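Local coordinates for protein toll-like receptor 6, Variable lymphocyte receptor B (Mus musculus, PDB 3A79) that probably senses diacylated lipopeptides together with Toll-like receptor 2 in innate immunity, through a leucine-rich-repeat ectodomain here fused to a hagfish receptor fragment, at residues Y38-T44 with S58-I64; L67-S73 with H94-N99; S354-L358 with L376-Q380; D367-Q371 with K394-M398. All blocks are in the same frame, centred on the assembly; numbering follows the deposited sequence.

In the fold
Near the N terminus, interaction 1 joins the loops following strands 35-37 and 56-58, closing 13 intervening residues. The chain runs directly into interaction 2, which closes 20 residues between the loops before strands 80-82 and 104-106; the two follow in series, centres 18 Å apart. Beyond the chain's centre, interactions 3 and 4 lie at least about 35 Å from the first pair at nearest atoms. They close 17 and 22 residues and cross: 354-358 meets 376-380 around loop 367-371, which itself meets helix 394-397. F370 touches L358 and L376, tying the two together. Each contact joins neighbouring coils of the Toll-like receptor 6 solenoid, away from the hagfish part.

Interaction 1. Residues Y38-T44 with S58-I64; sequences YSNRNLT and SLSQNSI
S39 and S60 face each other with their CA atoms 4.7 Å apart where the backbones of Y38-T44 and S58-I64 run alongside in the same direction, each leaving a short parallel strand. Y38 N donates to S58 O at 2.8 Å with an N-H...O angle of 151°, continuing the pairing of strands 35-37 and 56-58. Farther on, N40 N makes two weak bonds, to S60 O and Q61 O, and S63 N donates to L43 O at 3.0 Å. Among the side chains, L59 gives the apolar link: its CD2 lies 3.7 Å from Y38 CB, at the edge of the tyrosine ring, and 3.9 Å from L43 CD1, the two leucines passing at a slant. L59 reaches both because its CG stands anti to the carbonyl carbon (chi1 -64°). N62 is covered most of all, its CB 3.7 Å from L43 N, inside the bend at 40-43. N62, three residues after L59, fits the asparagine of the LxLxxN signature of leucine-rich repeats, which typically serves the backbone of adjoining turns. Two good main-chain bonds and two weak ones, with the L59-L43 contact beside them, are consistent with coils held in line mainly through the backbone.

Interaction 2. Residues L67-S73 with H94-N99; sequences LRMPDIS and HVFLFN
M69 reaches across to the turns of H94-N99. Its CB lies 3.8 Å from V95 O, and CG comes against the same carbonyl oxygen. An extended start to the chain, with CG anti to the backbone N (chi1 -166°), carries SD to within 4.0 Å of F98 CE1, with L97 CB close by. The sulfur stands 5.1 Å from the centroid of the F98 ring and 75° off its normal, a Met-aromatic contact at the ring edge. On the inner side, L67 CD2 packs 3.8 Å from F96 CZ, the two side chains crossing at about a right angle, while L67 CG rests near V95 CG1, which I72 CD1 meets at 3.8 Å. F96 also touches L102 and M120, and its sequence position fits the phenylalanine common in leucine-rich repeats. The polar link is N99 ND2 donating to I72 O at 3.1 Å, from above the carbonyl plane. M69 O accepts from I72 N, S73 N and S73 OG, which secures the turn that presents M69 and I72. The interface is thus mainly apolar, its one cross-segment hydrogen bond coming from the buried amide of N99, which satisfies a main-chain carbonyl.

Interaction 3. Residues S354-L358 with L376-Q380; sequences SFTFL and LKRLQ. With NAG (2-acetamido-2-deoxy-beta-D-glucopyranose), chain H.
T356 and L379 approach most closely, CA to CA 3.8 Å, and just beyond them Q380 N donates to T356 O at 3.0 Å with an N-H...O angle of 157°. On the interior side of this bond the side chains are leucines and a phenylalanine. L358 CD1 meets L379 CD2 at 3.5 Å, the two chains crossing near a right angle, and L376 CD2 lies 4.1 Å from the same L358 CD1. That L376 methyl also sits at the edge of the F355 ring, 4.0 Å from CD1. Leucines at 376, 379 and 382 recur every third residue, the spacing of a leucine-rich repeat leading into its concave-face strand; strand 357-359 lies between strands 335-339 and 381-383 in this parallel array. Toward the surface, T356 CG2 packs on R378 CB. The extended R378 chain carries its guanidinium past S354, whose CB lies in the plane of that group, 3.6 Å from NH1. K377 turns away from this pairing, touching N401 and S403. Its chain runs straight to CE and bends at the end (chi4 -74°), bringing NZ beside the acetamide of a glycan sugar near N401, 3.5 Å from NAG O7. An alanine at K377 lacks the chain that lies beside the acetamide, and the sugar would probably be freer to turn.

Interaction 4. Residues D367-Q371 with K394-M398; sequences DSVFQ and KVALM
Q371 lays its side chain over K394, CG 3.8 Å from K394 CE, and turns its amide toward the first turn of helix 394-397. A bend at chi2 (-37°) folds the chain this way and gives Q371 NE2 two carbonyls: D367 O at 3.0 Å, within its own loop, and K394 O at 3.3 Å across the contact. The D367 oxygen is approached nearly end-on, the K394 oxygen from above its carbonyl plane, and both partners lie somewhat out of the amide plane. At the far side of the amide, Q371 OE1 abuts L397 CD2 at 3.4 Å. Replacing Q371 with an alanine would probably leave D367 O without this donor, remove the only hydrogen bond between the two segments and uncover the aliphatic part of K394.

D367 meets the lysine chain crosswise, its CB 3.9 Å from K394 CD. The charged ends stay apart, D367 OD2 to K394 NZ being 4.8 Å, so the attraction there is at most long-range. D367 OD1 instead accepts from the backbone of K390 and N391, while OD2 has a weak, long ion pair with a basic side chain of the other protein. M398 packs against the type II turn S368-Q371: its SD lies 3.6 Å from V369 CG1, and its CG 4.0 Å from F370 CB. M398 and F370 also reach L382 of strand 381-383, placing this layer in the solenoid core. A glutamine amide bridging two main-chain carbonyls thus joins loop to helix, with methionine supplying the apolar contact and charge playing little direct part.

Interaction 1. Residues Y38-T44 with S58-I64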
loop_
_atom_site.group_PDB
_atom_site.type_symbol
_atom_site.label_atom_id
_atom_site.label_comp_id
_atom_site.label_asym_id
_atom_site.label_seq_id
_atom_site.Cartn_x
_atom_site.Cartn_y
_atom_site.Cartn_z
ATOM N N TYR B 38 32.144 -13.471 27.929
ATOM C CA TYR B 38 31.935 -12.754 29.179
ATOM C C TYR B 38 31.746 -11.260 28.952
ATOM O O TYR B 38 32.236 -10.447 29.733
ATOM C CB TYR B 38 33.118 -12.953 30.123
ATOM C CG TYR B 38 33.071 -14.215 30.953
ATOM C CD1 TYR B 38 31.882 -14.898 31.145
ATOM C CD2 TYR B 38 34.220 -14.697 31.579
ATOM C CE1 TYR B 38 31.843 -16.040 31.913
ATOM C CE2 TYR B 38 34.190 -15.832 32.343
ATOM C CZ TYR B 38 32.998 -16.504 32.513
ATOM O OH TYR B 38 32.961 -17.645 33.288
ATOM N N SER B 39 31.053 -10.886 27.884
ATOM C CA SER B 39 30.788 -9.470 27.671
ATOM C C SER B 39 29.642 -8.975 28.556
ATOM O O SER B 39 28.818 -9.768 29.015
ATOM C CB SER B 39 30.499 -9.194 26.200
ATOM O OG SER B 39 29.572 -10.124 25.701
ATOM N N ASN B 40 29.605 -7.668 28.806
ATOM C CA ASN B 40 28.560 -7.057 29.636
ATOM C C ASN B 40 28.444 -7.636 31.040
ATOM O O ASN B 40 27.514 -7.309 31.774
ATOM C CB ASN B 40 27.203 -7.131 28.950
ATOM C CG ASN B 40 27.200 -6.439 27.616
ATOM O OD1 ASN B 40 27.304 -5.217 27.541
ATOM N ND2 ASN B 40 27.081 -7.219 26.544
ATOM N N ARG B 41 29.390 -8.492 31.403
ATOM C CA ARG B 41 29.443 -9.064 32.736
ATOM C C ARG B 41 30.013 -8.073 33.780
ATOM O O ARG B 41 30.402 -8.485 34.873
ATOM C CB ARG B 41 30.256 -10.374 32.713
ATOM C CG ARG B 41 29.458 -11.653 32.392
ATOM C CD ARG B 41 29.183 -12.547 33.645
ATOM N NE ARG B 41 30.392 -13.198 34.178
ATOM C CZ ARG B 41 30.792 -13.148 35.455
ATOM N NH1 ARG B 41 30.062 -12.483 36.349
ATOM N NH2 ARG B 41 31.917 -13.773 35.844
ATOM N N ASN B 42 30.063 -6.779 33.447
ATOM C CA ASN B 42 30.546 -5.740 34.380
ATOM C C ASN B 42 31.955 -5.951 34.954
ATOM O O ASN B 42 32.291 -5.422 36.019
ATOM C CB ASN B 42 29.557 -5.569 35.533
ATOM C CG ASN B 42 28.745 -4.297 35.422
ATOM O OD1 ASN B 42 29.295 -3.199 35.502
ATOM N ND2 ASN B 42 27.428 -4.436 35.248
ATOM N N LEU B 43 32.776 -6.707 34.232
ATOM C CA LEU B 43 34.022 -7.247 34.767
ATOM C C LEU B 43 35.119 -6.216 34.995
ATOM O O LEU B 43 35.011 -5.075 34.554
ATOM C CB LEU B 43 34.526 -8.355 33.851
ATOM C CG LEU B 43 33.914 -9.726 34.112
ATOM C CD1 LEU B 43 33.761 -10.477 32.813
ATOM C CD2 LEU B 43 34.778 -10.499 35.102
ATOM N N THR B 44 36.185 -6.629 35.677
ATOM C CA THR B 44 37.265 -5.713 36.050
ATOM C C THR B 44 38.655 -6.311 35.867
ATOM O O THR B 44 39.613 -5.606 35.564
ATOM C CB THR B 44 37.086 -5.214 37.496
ATOM O OG1 THR B 44 36.585 -3.873 37.465
ATOM C CG2 THR B 44 38.402 -5.257 38.271
ATOM N N SER B 58 35.973 -13.661 25.007
ATOM C CA SER B 58 35.503 -12.292 24.834
ATOM C C SER B 58 35.213 -11.663 26.183
ATOM O O SER B 58 34.419 -12.177 26.959
ATOM C CB SER B 58 34.250 -12.228 23.960
ATOM O OG SER B 58 33.699 -10.916 23.962
ATOM N N LEU B 59 35.877 -10.551 26.457
ATOM C CA LEU B 59 35.623 -9.772 27.655
ATOM C C LEU B 59 35.135 -8.396 27.224
ATOM O O LEU B 59 35.188 -7.435 27.986
ATOM C CB LEU B 59 36.886 -9.690 28.508
ATOM C CG LEU B 59 37.270 -11.088 28.981
ATOM C CD1 LEU B 59 38.753 -11.226 29.245
ATOM C CD2 LEU B 59 36.454 -11.439 30.213
ATOM N N SER B 60 34.648 -8.335 25.987
ATOM C CA SER B 60 34.178 -7.104 25.371
ATOM C C SER B 60 33.174 -6.426 26.280
ATOM O O SER B 60 32.547 -7.078 27.104
ATOM C CB SER B 60 33.546 -7.415 24.009
ATOM O OG SER B 60 32.746 -6.341 23.545
ATOM N N GLN B 61 33.036 -5.114 26.138
ATOM C CA GLN B 61 32.059 -4.338 26.899
ATOM C C GLN B 61 32.104 -4.533 28.421
ATOM O O GLN B 61 31.072 -4.740 29.064
ATOM C CB GLN B 61 30.646 -4.577 26.371
ATOM C CG GLN B 61 30.029 -3.354 25.722
ATOM C CD GLN B 61 30.302 -3.283 24.241
ATOM O OE1 GLN B 61 30.791 -4.249 23.644
ATOM N NE2 GLN B 61 29.973 -2.142 23.626
ATOM N N ASN B 62 33.301 -4.456 28.989
ATOM C CA ASN B 62 33.473 -4.460 30.437
ATOM C C ASN B 62 34.243 -3.215 30.917
ATOM O O ASN B 62 34.261 -2.180 30.229
ATOM C CB ASN B 62 34.155 -5.754 30.901
ATOM C CG ASN B 62 33.283 -6.978 30.699
ATOM O OD1 ASN B 62 33.742 -8.007 30.208
ATOM N ND2 ASN B 62 32.017 -6.870 31.068
ATOM N N SER B 63 34.874 -3.315 32.086
ATOM C CA SER B 63 35.615 -2.195 32.654
ATOM C C SER B 63 37.023 -2.606 33.066
ATOM O O SER B 63 37.574 -2.084 34.041
ATOM C CB SER B 63 34.872 -1.585 33.848
ATOM O OG SER B 63 33.583 -1.116 33.488
ATOM N N ILE B 64 37.597 -3.545 32.319
ATOM C CA ILE B 64 39.004 -3.898 32.475
ATOM C C ILE B 64 39.864 -2.696 32.105
ATOM O O ILE B 64 39.533 -1.968 31.173
ATOM C CB ILE B 64 39.373 -5.083 31.586
ATOM C CG1 ILE B 64 38.535 -6.302 31.984
ATOM C CG2 ILE B 64 40.865 -5.374 31.683
ATOM C CD1 ILE B 64 38.541 -7.410 30.967
#

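Interaction 2. Residues L67-S73 with H94-N99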
loop_
_atom_site.group_PDB
_atom_site.type_symbol
_atom_site.label_atom_id
_atom_site.label_comp_id
_atom_site.label_asym_id
_atom_site.label_seq_id
_atom_site.Cartn_x
_atom_site.Cartn_y
_atom_site.Cartn_z
ATOM N N LEU B 67 46.072 -4.992 31.602
ATOM C CA LEU B 67 46.152 -6.393 31.233
ATOM C C LEU B 67 47.549 -6.907 31.541
ATOM O O LEU B 67 48.443 -6.829 30.696
ATOM C CB LEU B 67 45.814 -6.578 29.749
ATOM C CG LEU B 67 45.884 -7.991 29.162
ATOM C CD1 LEU B 67 44.908 -8.905 29.861
ATOM C CD2 LEU B 67 45.616 -7.981 27.668
ATOM N N ARG B 68 47.732 -7.408 32.763
ATOM C CA ARG B 68 49.024 -7.930 33.208
ATOM C C ARG B 68 49.223 -9.357 32.728
ATOM O O ARG B 68 48.256 -10.046 32.403
ATOM C CB ARG B 68 49.134 -7.886 34.731
ATOM C CG ARG B 68 49.215 -6.486 35.308
ATOM C CD ARG B 68 50.161 -5.603 34.500
ATOM N NE ARG B 68 50.540 -4.391 35.223
ATOM C CZ ARG B 68 50.794 -3.222 34.641
ATOM N NH1 ARG B 68 50.696 -3.097 33.321
ATOM N NH2 ARG B 68 51.136 -2.175 35.381
ATOM N N MET B 69 50.475 -9.803 32.685
ATOM C CA MET B 69 50.764 -11.162 32.238
ATOM C C MET B 69 50.006 -12.217 33.059
ATOM O O MET B 69 49.315 -13.071 32.491
ATOM C CB MET B 69 52.272 -11.441 32.254
ATOM C CG MET B 69 52.690 -12.699 31.490
ATOM S SD MET B 69 54.481 -12.925 31.428
ATOM C CE MET B 69 54.838 -13.196 33.162
ATOM N N PRO B 70 50.115 -12.155 34.400
ATOM C CA PRO B 70 49.478 -13.196 35.211
ATOM C C PRO B 70 47.973 -13.225 34.988
ATOM O O PRO B 70 47.328 -14.146 35.475
ATOM C CB PRO B 70 49.790 -12.770 36.653
ATOM C CG PRO B 70 50.919 -11.806 36.550
ATOM C CD PRO B 70 50.744 -11.116 35.236
ATOM N N ASP B 71 47.438 -12.237 34.271
ATOM C CA ASP B 71 46.013 -12.196 33.937
ATOM C C ASP B 71 45.627 -13.185 32.838
ATOM O O ASP B 71 44.483 -13.647 32.808
ATOM C CB ASP B 71 45.580 -10.789 33.505
ATOM C CG ASP B 71 45.419 -9.839 34.671
ATOM O OD1 ASP B 71 46.053 -10.079 35.722
ATOM O OD2 ASP B 71 44.661 -8.852 34.531
ATOM N N ILE B 72 46.566 -13.493 31.937
ATOM C CA ILE B 72 46.303 -14.418 30.824
ATOM C C ILE B 72 47.360 -15.516 30.613
ATOM O O ILE B 72 47.244 -16.310 29.678
ATOM C CB ILE B 72 46.110 -13.682 29.471
ATOM C CG1 ILE B 72 47.184 -12.613 29.297
ATOM C CG2 ILE B 72 44.693 -13.091 29.322
ATOM C CD1 ILE B 72 47.266 -12.118 27.901
ATOM N N SER B 73 48.376 -15.564 31.474
ATOM C CA SER B 73 49.422 -16.597 31.412
ATOM C C SER B 73 48.874 -18.004 31.207
ATOM O O SER B 73 49.386 -18.765 30.386
ATOM C CB SER B 73 50.255 -16.612 32.699
ATOM O OG SER B 73 50.788 -15.340 33.023
ATOM N N HIS B 94 54.322 -7.889 25.603
ATOM C CA HIS B 94 55.089 -8.988 26.189
ATOM C C HIS B 94 54.170 -9.754 27.138
ATOM O O HIS B 94 54.335 -10.952 27.388
ATOM C CB HIS B 94 56.335 -8.467 26.915
ATOM C CG HIS B 94 57.225 -9.553 27.438
ATOM N ND1 HIS B 94 58.022 -10.323 26.617
ATOM C CD2 HIS B 94 57.440 -10.002 28.699
ATOM C CE1 HIS B 94 58.691 -11.197 27.348
ATOM N NE2 HIS B 94 58.355 -11.024 28.615
ATOM N N VAL B 95 53.190 -9.032 27.657
ATOM C CA VAL B 95 52.134 -9.606 28.468
ATOM C C VAL B 95 51.600 -10.936 27.900
ATOM O O VAL B 95 51.259 -11.841 28.657
ATOM C CB VAL B 95 51.012 -8.562 28.636
ATOM C CG1 VAL B 95 49.632 -9.182 28.467
ATOM C CG2 VAL B 95 51.187 -7.800 29.956
ATOM N N PHE B 96 51.555 -11.056 26.573
ATOM C CA PHE B 96 51.088 -12.279 25.910
ATOM C C PHE B 96 52.169 -13.361 25.751
ATOM O O PHE B 96 52.060 -14.226 24.876
ATOM C CB PHE B 96 50.522 -11.962 24.524
ATOM C CG PHE B 96 49.407 -10.968 24.531
ATOM C CD1 PHE B 96 49.592 -9.701 24.019
ATOM C CD2 PHE B 96 48.171 -11.301 25.034
ATOM C CE1 PHE B 96 48.566 -8.778 24.012
ATOM C CE2 PHE B 96 47.136 -10.379 25.042
ATOM C CZ PHE B 96 47.337 -9.114 24.528
ATOM N N LEU B 97 53.204 -13.324 26.589
ATOM C CA LEU B 97 54.349 -14.210 26.387
ATOM C C LEU B 97 53.953 -15.680 26.255
ATOM O O LEU B 97 54.518 -16.402 25.438
ATOM C CB LEU B 97 55.405 -14.025 27.486
ATOM C CG LEU B 97 56.532 -15.072 27.587
ATOM C CD1 LEU B 97 57.157 -15.422 26.239
ATOM C CD2 LEU B 97 57.612 -14.630 28.568
ATOM N N PHE B 98 52.971 -16.118 27.039
ATOM C CA PHE B 98 52.651 -17.545 27.111
ATOM C C PHE B 98 51.476 -17.989 26.225
ATOM O O PHE B 98 51.184 -19.187 26.114
ATOM C CB PHE B 98 52.464 -17.990 28.569
ATOM C CG PHE B 98 53.732 -17.939 29.388
ATOM C CD1 PHE B 98 53.978 -16.878 30.250
ATOM C CD2 PHE B 98 54.682 -18.949 29.288
ATOM C CE1 PHE B 98 55.149 -16.824 31.007
ATOM C CE2 PHE B 98 55.855 -18.902 30.039
ATOM C CZ PHE B 98 56.085 -17.837 30.901
ATOM N N ASN B 99 50.821 -17.027 25.586
ATOM C CA ASN B 99 49.813 -17.329 24.580
ATOM C C ASN B 99 50.449 -17.363 23.180
ATOM O O ASN B 99 50.196 -16.505 22.329
ATOM C CB ASN B 99 48.668 -16.317 24.641
ATOM C CG ASN B 99 48.372 -15.849 26.056
ATOM O OD1 ASN B 99 49.182 -15.185 26.696
ATOM N ND2 ASN B 99 47.193 -16.184 26.541
#

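Interaction 3. Residues S354-L358 with L376-Q380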
loop_
_atom_site.group_PDB
_atom_site.type_symbol
_atom_site.label_atom_id
_atom_site.label_comp_id
_atom_site.label_asym_id
_atom_site.label_seq_id
_atom_site.Cartn_x
_atom_site.Cartn_y
_atom_site.Cartn_z
ATOM N N SER B 354 20.887 1.554 -20.852
ATOM C CA SER B 354 21.649 0.322 -20.940
ATOM C C SER B 354 21.446 -0.469 -19.668
ATOM O O SER B 354 22.048 -1.523 -19.472
ATOM C CB SER B 354 23.133 0.608 -21.184
ATOM O OG SER B 354 23.646 1.493 -20.208
ATOM N N PHE B 355 20.584 0.056 -18.804
ATOM C CA PHE B 355 20.145 -0.685 -17.635
ATOM C C PHE B 355 19.761 -2.075 -18.083
ATOM O O PHE B 355 18.953 -2.238 -18.995
ATOM C CB PHE B 355 18.921 -0.031 -17.002
ATOM C CG PHE B 355 19.211 1.265 -16.310
ATOM C CD1 PHE B 355 18.359 2.345 -16.460
ATOM C CD2 PHE B 355 20.327 1.398 -15.503
ATOM C CE1 PHE B 355 18.614 3.537 -15.827
ATOM C CE2 PHE B 355 20.590 2.589 -14.860
ATOM C CZ PHE B 355 19.730 3.660 -15.022
ATOM N N THR B 356 20.350 -3.077 -17.455
ATOM C CA THR B 356 19.923 -4.447 -17.676
ATOM C C THR B 356 19.488 -5.057 -16.354
ATOM O O THR B 356 18.999 -6.186 -16.311
ATOM C CB THR B 356 21.024 -5.296 -18.335
ATOM O OG1 THR B 356 22.122 -5.460 -17.430
ATOM C CG2 THR B 356 21.505 -4.618 -19.603
ATOM N N PHE B 357 19.657 -4.284 -15.284
ATOM C CA PHE B 357 19.277 -4.707 -13.948
ATOM C C PHE B 357 18.713 -3.552 -13.135
ATOM O O PHE B 357 19.347 -2.516 -12.979
ATOM C CB PHE B 357 20.470 -5.310 -13.233
ATOM C CG PHE B 357 20.182 -5.721 -11.827
ATOM C CD1 PHE B 357 19.705 -6.990 -11.550
ATOM C CD2 PHE B 357 20.401 -4.840 -10.775
ATOM C CE1 PHE B 357 19.444 -7.371 -10.248
ATOM C CE2 PHE B 357 20.142 -5.215 -9.470
ATOM C CZ PHE B 357 19.659 -6.481 -9.205
ATOM N N LEU B 358 17.504 -3.739 -12.623
ATOM C CA LEU B 358 16.838 -2.722 -11.824
ATOM C C LEU B 358 16.225 -3.354 -10.580
ATOM O O LEU B 358 15.517 -4.352 -10.671
ATOM C CB LEU B 358 15.785 -1.999 -12.664
ATOM C CG LEU B 358 16.387 -1.053 -13.704
ATOM C CD1 LEU B 358 15.297 -0.416 -14.526
ATOM C CD2 LEU B 358 17.257 0.016 -13.046
ATOM N N LEU B 376 13.699 0.801 -22.054
ATOM C CA LEU B 376 14.337 -0.189 -21.200
ATOM C C LEU B 376 14.369 -1.532 -21.932
ATOM O O LEU B 376 14.122 -2.591 -21.350
ATOM C CB LEU B 376 13.590 -0.310 -19.867
ATOM C CG LEU B 376 13.632 0.903 -18.925
ATOM C CD1 LEU B 376 12.604 0.758 -17.822
ATOM C CD2 LEU B 376 15.026 1.134 -18.331
ATOM N N LYS B 377 14.677 -1.477 -23.221
ATOM C CA LYS B 377 14.666 -2.670 -24.052
ATOM C C LYS B 377 15.867 -3.572 -23.794
ATOM O O LYS B 377 15.953 -4.665 -24.339
ATOM C CB LYS B 377 14.595 -2.295 -25.532
ATOM C CG LYS B 377 13.236 -1.812 -26.008
ATOM C CD LYS B 377 13.316 -1.395 -27.470
ATOM C CE LYS B 377 12.019 -0.793 -27.972
ATOM N NZ LYS B 377 10.988 -1.831 -28.178
ATOM N N ARG B 378 16.803 -3.119 -22.968
ATOM C CA ARG B 378 17.932 -3.972 -22.606
ATOM C C ARG B 378 17.687 -4.607 -21.240
ATOM O O ARG B 378 18.269 -5.648 -20.922
ATOM C CB ARG B 378 19.272 -3.211 -22.655
ATOM C CG ARG B 378 19.860 -3.072 -24.056
ATOM C CD ARG B 378 21.052 -2.112 -24.073
ATOM N NE ARG B 378 21.818 -2.130 -25.327
ATOM C CZ ARG B 378 22.941 -1.439 -25.537
ATOM N NH1 ARG B 378 23.446 -0.663 -24.579
ATOM N NH2 ARG B 378 23.565 -1.528 -26.707
ATOM N N LEU B 379 16.803 -3.984 -20.460
ATOM C CA LEU B 379 16.453 -4.440 -19.104
ATOM C C LEU B 379 16.027 -5.900 -19.017
ATOM O O LEU B 379 15.016 -6.293 -19.603
ATOM C CB LEU B 379 15.335 -3.571 -18.523
ATOM C CG LEU B 379 14.906 -3.896 -17.098
ATOM C CD1 LEU B 379 16.111 -3.947 -16.199
ATOM C CD2 LEU B 379 13.921 -2.857 -16.613
ATOM N N GLN B 380 16.783 -6.688 -18.256
ATOM C CA GLN B 380 16.560 -8.128 -18.168
ATOM C C GLN B 380 15.855 -8.518 -16.883
ATOM O O GLN B 380 14.978 -9.380 -16.876
ATOM C CB GLN B 380 17.884 -8.872 -18.214
ATOM C CG GLN B 380 18.697 -8.608 -19.439
ATOM C CD GLN B 380 19.743 -9.670 -19.653
ATOM O OE1 GLN B 380 19.893 -10.581 -18.830
ATOM N NE2 GLN B 380 20.470 -9.569 -20.766
HETATM C C1 NAG H . 5.655 -1.317 -28.250
HETATM C C2 NAG H . 6.261 -1.031 -29.626
HETATM C C3 NAG H . 5.215 -1.010 -30.741
HETATM C C4 NAG H . 4.394 -2.306 -30.691
HETATM C C5 NAG H . 3.797 -2.499 -29.287
HETATM C C6 NAG H . 3.025 -3.813 -29.138
HETATM C C7 NAG H . 8.318 0.156 -29.501
HETATM C C8 NAG H . 8.965 -0.968 -30.266
HETATM N N2 NAG H . 6.992 0.215 -29.564
HETATM O O3 NAG H . 5.802 -0.782 -32.015
HETATM O O4 NAG H . 3.409 -2.266 -31.716
HETATM O O5 NAG H . 4.797 -2.452 -28.277
HETATM O O6 NAG H . 3.857 -4.860 -28.681
HETATM O O7 NAG H . 8.995 0.956 -28.857
#

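Interaction 4. Residues D367-Q371 with K394-M398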
loop_
_atom_site.group_PDB
_atom_site.type_symbol
_atom_site.label_atom_id
_atom_site.label_comp_id
_atom_site.label_asym_id
_atom_site.label_seq_id
_atom_site.Cartn_x
_atom_site.Cartn_y
_atom_site.Cartn_z
ATOM N N ASP B 367 1.940 1.434 -9.744
ATOM C CA ASP B 367 1.781 0.702 -10.995
ATOM C C ASP B 367 1.983 1.595 -12.217
ATOM O O ASP B 367 2.037 1.103 -13.347
ATOM C CB ASP B 367 0.406 0.020 -11.048
ATOM C CG ASP B 367 -0.723 0.953 -10.652
ATOM O OD1 ASP B 367 -1.515 0.582 -9.757
ATOM O OD2 ASP B 367 -0.808 2.063 -11.227
ATOM N N SER B 368 2.095 2.901 -11.994
ATOM C CA SER B 368 2.375 3.820 -13.095
ATOM C C SER B 368 3.871 3.867 -13.422
ATOM O O SER B 368 4.276 4.427 -14.438
ATOM C CB SER B 368 1.830 5.222 -12.812
ATOM O OG SER B 368 2.406 5.761 -11.645
ATOM N N VAL B 369 4.688 3.262 -12.568
ATOM C CA VAL B 369 6.110 3.192 -12.836
ATOM C C VAL B 369 6.339 2.586 -14.217
ATOM O O VAL B 369 5.752 1.549 -14.555
ATOM C CB VAL B 369 6.872 2.391 -11.756
ATOM C CG1 VAL B 369 6.783 0.899 -12.024
ATOM C CG2 VAL B 369 8.333 2.842 -11.695
ATOM N N PHE B 370 7.179 3.260 -15.007
ATOM C CA PHE B 370 7.537 2.828 -16.354
ATOM C C PHE B 370 6.339 2.550 -17.291
ATOM O O PHE B 370 6.423 1.698 -18.183
ATOM C CB PHE B 370 8.464 1.606 -16.305
ATOM C CG PHE B 370 9.700 1.812 -15.490
ATOM C CD1 PHE B 370 10.246 0.767 -14.768
ATOM C CD2 PHE B 370 10.319 3.045 -15.444
ATOM C CE1 PHE B 370 11.394 0.945 -14.011
ATOM C CE2 PHE B 370 11.473 3.232 -14.691
ATOM C CZ PHE B 370 12.007 2.182 -13.971
ATOM N N GLN B 371 5.234 3.265 -17.110
ATOM C CA GLN B 371 4.102 3.065 -18.004
ATOM C C GLN B 371 4.493 3.414 -19.424
ATOM O O GLN B 371 5.001 4.502 -19.683
ATOM C CB GLN B 371 2.866 3.856 -17.566
ATOM C CG GLN B 371 1.905 3.050 -16.686
ATOM C CD GLN B 371 1.795 1.584 -17.110
ATOM O OE1 GLN B 371 1.261 1.263 -18.180
ATOM N NE2 GLN B 371 2.297 0.688 -16.263
ATOM N N LYS B 394 -2.199 -3.314 -15.012
ATOM C CA LYS B 394 -1.336 -2.189 -15.345
ATOM C C LYS B 394 0.121 -2.671 -15.305
ATOM O O LYS B 394 0.928 -2.302 -16.150
ATOM C CB LYS B 394 -1.578 -1.002 -14.402
ATOM C CG LYS B 394 -1.615 0.354 -15.108
ATOM C CD LYS B 394 -1.560 1.517 -14.121
ATOM C CE LYS B 394 -1.425 2.876 -14.826
ATOM N NZ LYS B 394 -2.716 3.410 -15.374
ATOM N N VAL B 395 0.428 -3.529 -14.337
ATOM C CA VAL B 395 1.749 -4.148 -14.201
ATOM C C VAL B 395 2.120 -5.043 -15.396
ATOM O O VAL B 395 3.283 -5.393 -15.594
ATOM C CB VAL B 395 1.849 -4.979 -12.878
ATOM C CG1 VAL B 395 3.240 -5.595 -12.703
ATOM C CG2 VAL B 395 1.485 -4.125 -11.668
ATOM N N ALA B 396 1.130 -5.422 -16.192
ATOM C CA ALA B 396 1.402 -6.226 -17.376
ATOM C C ALA B 396 1.702 -5.293 -18.527
ATOM O O ALA B 396 2.573 -5.568 -19.347
ATOM C CB ALA B 396 0.209 -7.116 -17.710
ATOM N N LEU B 397 0.974 -4.181 -18.575
ATOM C CA LEU B 397 1.121 -3.210 -19.649
ATOM C C LEU B 397 2.474 -2.513 -19.553
ATOM O O LEU B 397 2.974 -1.962 -20.536
ATOM C CB LEU B 397 -0.018 -2.186 -19.594
ATOM C CG LEU B 397 -0.124 -1.191 -20.756
ATOM C CD1 LEU B 397 -0.620 -1.875 -22.026
ATOM C CD2 LEU B 397 -1.007 0.003 -20.394
ATOM N N MET B 398 3.059 -2.550 -18.361
ATOM C CA MET B 398 4.360 -1.949 -18.104
ATOM C C MET B 398 5.480 -2.607 -18.901
ATOM O O MET B 398 6.376 -1.935 -19.403
ATOM C CB MET B 398 4.686 -2.052 -16.621
ATOM C CG MET B 398 6.117 -1.681 -16.277
ATOM S SD MET B 398 6.356 -1.676 -14.498
ATOM C CE MET B 398 6.873 -3.367 -14.218
#